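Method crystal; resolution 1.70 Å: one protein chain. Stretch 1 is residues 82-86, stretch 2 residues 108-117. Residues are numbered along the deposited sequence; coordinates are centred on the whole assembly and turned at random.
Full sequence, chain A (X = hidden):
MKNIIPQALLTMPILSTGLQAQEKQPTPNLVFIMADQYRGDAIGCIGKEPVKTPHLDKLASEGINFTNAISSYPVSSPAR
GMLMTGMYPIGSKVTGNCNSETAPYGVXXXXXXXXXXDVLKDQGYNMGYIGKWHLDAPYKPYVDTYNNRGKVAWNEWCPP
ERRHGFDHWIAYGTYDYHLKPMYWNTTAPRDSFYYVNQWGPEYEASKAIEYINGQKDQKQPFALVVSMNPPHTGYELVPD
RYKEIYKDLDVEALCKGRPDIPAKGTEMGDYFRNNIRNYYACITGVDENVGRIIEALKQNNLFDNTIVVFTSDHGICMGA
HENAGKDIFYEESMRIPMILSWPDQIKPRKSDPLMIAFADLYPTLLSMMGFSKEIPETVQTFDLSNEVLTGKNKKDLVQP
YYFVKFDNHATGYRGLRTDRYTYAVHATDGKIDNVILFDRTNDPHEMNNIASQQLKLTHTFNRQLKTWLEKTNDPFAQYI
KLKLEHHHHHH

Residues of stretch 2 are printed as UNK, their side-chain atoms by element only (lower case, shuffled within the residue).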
# COMPACT_ATOMS: atom_id res chain seq x y z
N MSE A 82 12.04 22.60 -14.15
CA MSE A 82 12.96 22.89 -15.24
C MSE A 82 12.17 23.01 -16.54
O MSE A 82 12.44 23.88 -17.37
CB MSE A 82 14.00 21.78 -15.36
CG MSE A 82 15.17 21.94 -14.41
SE MSE A 82 16.06 20.27 -13.99
CE MSE A 82 15.94 20.40 -12.07
N LEU A 83 11.19 22.13 -16.72
CA LEU A 83 10.37 22.15 -17.92
C LEU A 83 9.61 23.47 -18.05
O LEU A 83 9.64 24.11 -19.10
CB LEU A 83 9.35 21.01 -17.90
CG LEU A 83 8.27 21.09 -18.98
CD1 LEU A 83 8.92 20.95 -20.36
CD2 LEU A 83 7.24 20.00 -18.76
N MSE A 84 8.95 23.89 -16.98
CA MSE A 84 8.17 25.12 -17.02
C MSE A 84 8.98 26.42 -17.15
O MSE A 84 8.55 27.34 -17.84
CB MSE A 84 7.25 25.20 -15.80
CG MSE A 84 6.28 24.04 -15.66
SE MSE A 84 5.29 23.59 -17.28
CE MSE A 84 4.92 21.73 -16.87
N THR A 85 10.13 26.48 -16.49
CA THR A 85 10.96 27.68 -16.52
C THR A 85 12.09 27.70 -17.55
O THR A 85 12.58 28.78 -17.91
CB THR A 85 11.64 27.93 -15.15
OG1 THR A 85 12.57 26.87 -14.89
CG2 THR A 85 10.61 27.97 -14.04
N GLY A 86 12.50 26.53 -18.01
CA GLY A 86 13.59 26.46 -18.97
C GLY A 86 14.92 26.79 -18.30
O GLY A 86 15.90 27.12 -18.96
N UNK A 108 9.43 25.74 -4.75
CA UNK A 108 8.20 25.75 -5.55
C UNK A 108 8.40 26.69 -6.73
O UNK A 108 9.33 27.49 -6.75
o UNK A 108 4.82 27.37 -3.43
c UNK A 108 7.06 27.68 -4.26
c UNK A 108 5.76 28.17 -3.62
c UNK A 108 6.99 26.23 -4.71
o UNK A 108 5.68 29.38 -3.30
N UNK A 109 7.52 26.58 -7.73
CA UNK A 109 7.61 27.43 -8.91
C UNK A 109 7.29 28.86 -8.50
O UNK A 109 6.33 29.11 -7.78
c UNK A 109 5.52 27.12 -12.20
c UNK A 109 6.63 27.69 -11.31
c UNK A 109 6.62 26.96 -9.97
c UNK A 109 7.98 27.51 -11.99
N UNK A 110 8.11 29.81 -8.95
CA UNK A 110 7.89 31.21 -8.62
C UNK A 110 6.70 31.76 -9.40
O UNK A 110 6.55 31.49 -10.59
c UNK A 110 9.13 32.03 -8.95
o UNK A 110 8.92 33.41 -8.67
N UNK A 111 5.84 32.52 -8.72
CA UNK A 111 4.69 33.11 -9.39
C UNK A 111 5.19 34.10 -10.45
O UNK A 111 4.52 34.35 -11.45
o UNK A 111 0.88 36.05 -8.23
c UNK A 111 1.73 35.21 -7.92
c UNK A 111 3.81 33.84 -8.37
c UNK A 111 2.63 34.59 -8.97
n UNK A 111 1.90 34.80 -6.67
N UNK A 112 6.39 34.65 -10.23
CA UNK A 112 6.98 35.61 -11.16
C UNK A 112 7.79 34.98 -12.28
O UNK A 112 8.27 35.67 -13.17
c UNK A 112 7.11 37.40 -9.38
n UNK A 112 7.59 37.40 -8.14
c UNK A 112 7.88 36.59 -10.40
o UNK A 112 6.10 38.03 -9.70
N UNK A 113 7.97 33.66 -12.23
CA UNK A 113 8.73 32.99 -13.27
C UNK A 113 7.99 33.08 -14.60
O UNK A 113 6.78 32.86 -14.67
c UNK A 113 8.95 31.52 -12.90
N UNK A 114 8.72 33.43 -15.66
CA UNK A 114 8.14 33.54 -16.99
C UNK A 114 8.21 32.15 -17.63
O UNK A 114 9.25 31.76 -18.17
c UNK A 114 5.57 36.32 -21.00
c UNK A 114 7.14 35.48 -19.30
n UNK A 114 4.70 36.62 -20.04
c UNK A 114 8.45 34.73 -19.25
c UNK A 114 8.94 34.55 -17.82
n UNK A 114 6.74 35.77 -20.68
n UNK A 114 5.26 36.54 -22.27
N UNK A 115 7.11 31.41 -17.57
CA UNK A 115 7.07 30.06 -18.12
C UNK A 115 6.57 30.04 -19.56
O UNK A 115 5.95 31.00 -20.02
s UNK A 115 6.80 29.09 -15.54
c UNK A 115 6.18 29.18 -17.24
N UNK A 116 6.84 28.95 -20.28
CA UNK A 116 6.40 28.88 -21.68
C UNK A 116 4.90 28.99 -21.82
O UNK A 116 4.40 29.46 -22.85
c UNK A 116 4.32 23.44 -21.16
c UNK A 116 5.29 25.55 -21.98
n UNK A 116 6.50 24.46 -20.44
c UNK A 116 6.48 26.31 -21.72
c UNK A 116 5.33 24.40 -21.16
c UNK A 116 6.89 27.60 -22.37
c UNK A 116 3.25 23.64 -22.00
c UNK A 116 3.17 24.78 -22.83
c UNK A 116 7.18 25.60 -20.77
c UNK A 116 4.18 25.74 -22.82
N UNK A 117 4.16 28.57 -20.79
CA UNK A 117 2.71 28.65 -20.83
C UNK A 117 2.27 30.12 -20.77
O UNK A 117 1.26 30.49 -21.37
c UNK A 117 2.10 27.84 -19.68
o UNK A 117 2.62 28.24 -18.43
O HOH W 1 11.95 31.37 -17.19

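Position 108 has three side-chain carbons in a chain, the third carrying two oxygens, and nothing of stretch 1 lies near it. A carboxylate on that length of chain is glutamate, Glu108; it is partly exposed, and one oxygen is hydrogen-bonded elsewhere in the structure.

Position 109 has four carbons, forked at the second, and its CA-to-CB bond points toward stretch 1. This is leucine, Leu109. Its CD1 lies 3.4 Å from Thr85 CG2 and its CD2 4.4 Å from Met84 CB, so the branched, apolar end suits a buried place beside methyl and methylene groups.

Position 110 carries one carbon and one oxygen and makes no contact across: serine, Ser110. It opens a type I turn, and its short side chain accepts a hydrogen bond at OG from the backbone N of position 112, 3.2 Å away.

At 111, three carbons end in one oxygen and one nitrogen, the amide of glutamine, Gln111. At 112 the same amide follows two carbons, giving asparagine, Asn112. Both are exposed on the turn, out of reach of stretch 1, where polar amides are at ease.

Position 113 has a single carbon, hence alanine, Ala113. The turn closes here as Ala113 N bonds to Ser110 O at 3.1 Å, and the small methyl points toward stretch 1, with CB 4.1 Å from Thr85 CG2.

Position 114 shows three carbons, a nitrogen, and a carbon bearing two more nitrogens: the guanidinium of arginine, Arg114. The end of its side chain leads away and is bonded elsewhere, while its backbone O faces a water.

Position 115 has one carbon and one sulfur, so it is cysteine, Cys115, at the N-cap position of a helix. Its compact side chain fits a buried site: SG is 3.9 Å from Met84 CB, and CB is 3.1 Å from Met84 O.

Position 116 has one carbon leading into fused five- and six-membered rings with one nitrogen, the indole of tryptophan, Trp116. Leu83 O meets the ring edge, 3.3 Å from CD1, and the selenium of selenomethionine Met84 approaches obliquely, SE lying 3.5 Å from NE1.

Position 117, one carbon and one oxygen, is serine, Ser117, buried with its hydroxyl bonded elsewhere.

The contact is chiefly apolar packing around Met84 and Thr85, with few polar links. Trp116 N gives a weak hydrogen bond to Met84 O at 3.4 Å, and one water donates to both Thr85 O (2.8 Å) and Arg114 O (2.9 Å), bridging the two backbones.

Stretch 2 108-117: ELSQNARCWS
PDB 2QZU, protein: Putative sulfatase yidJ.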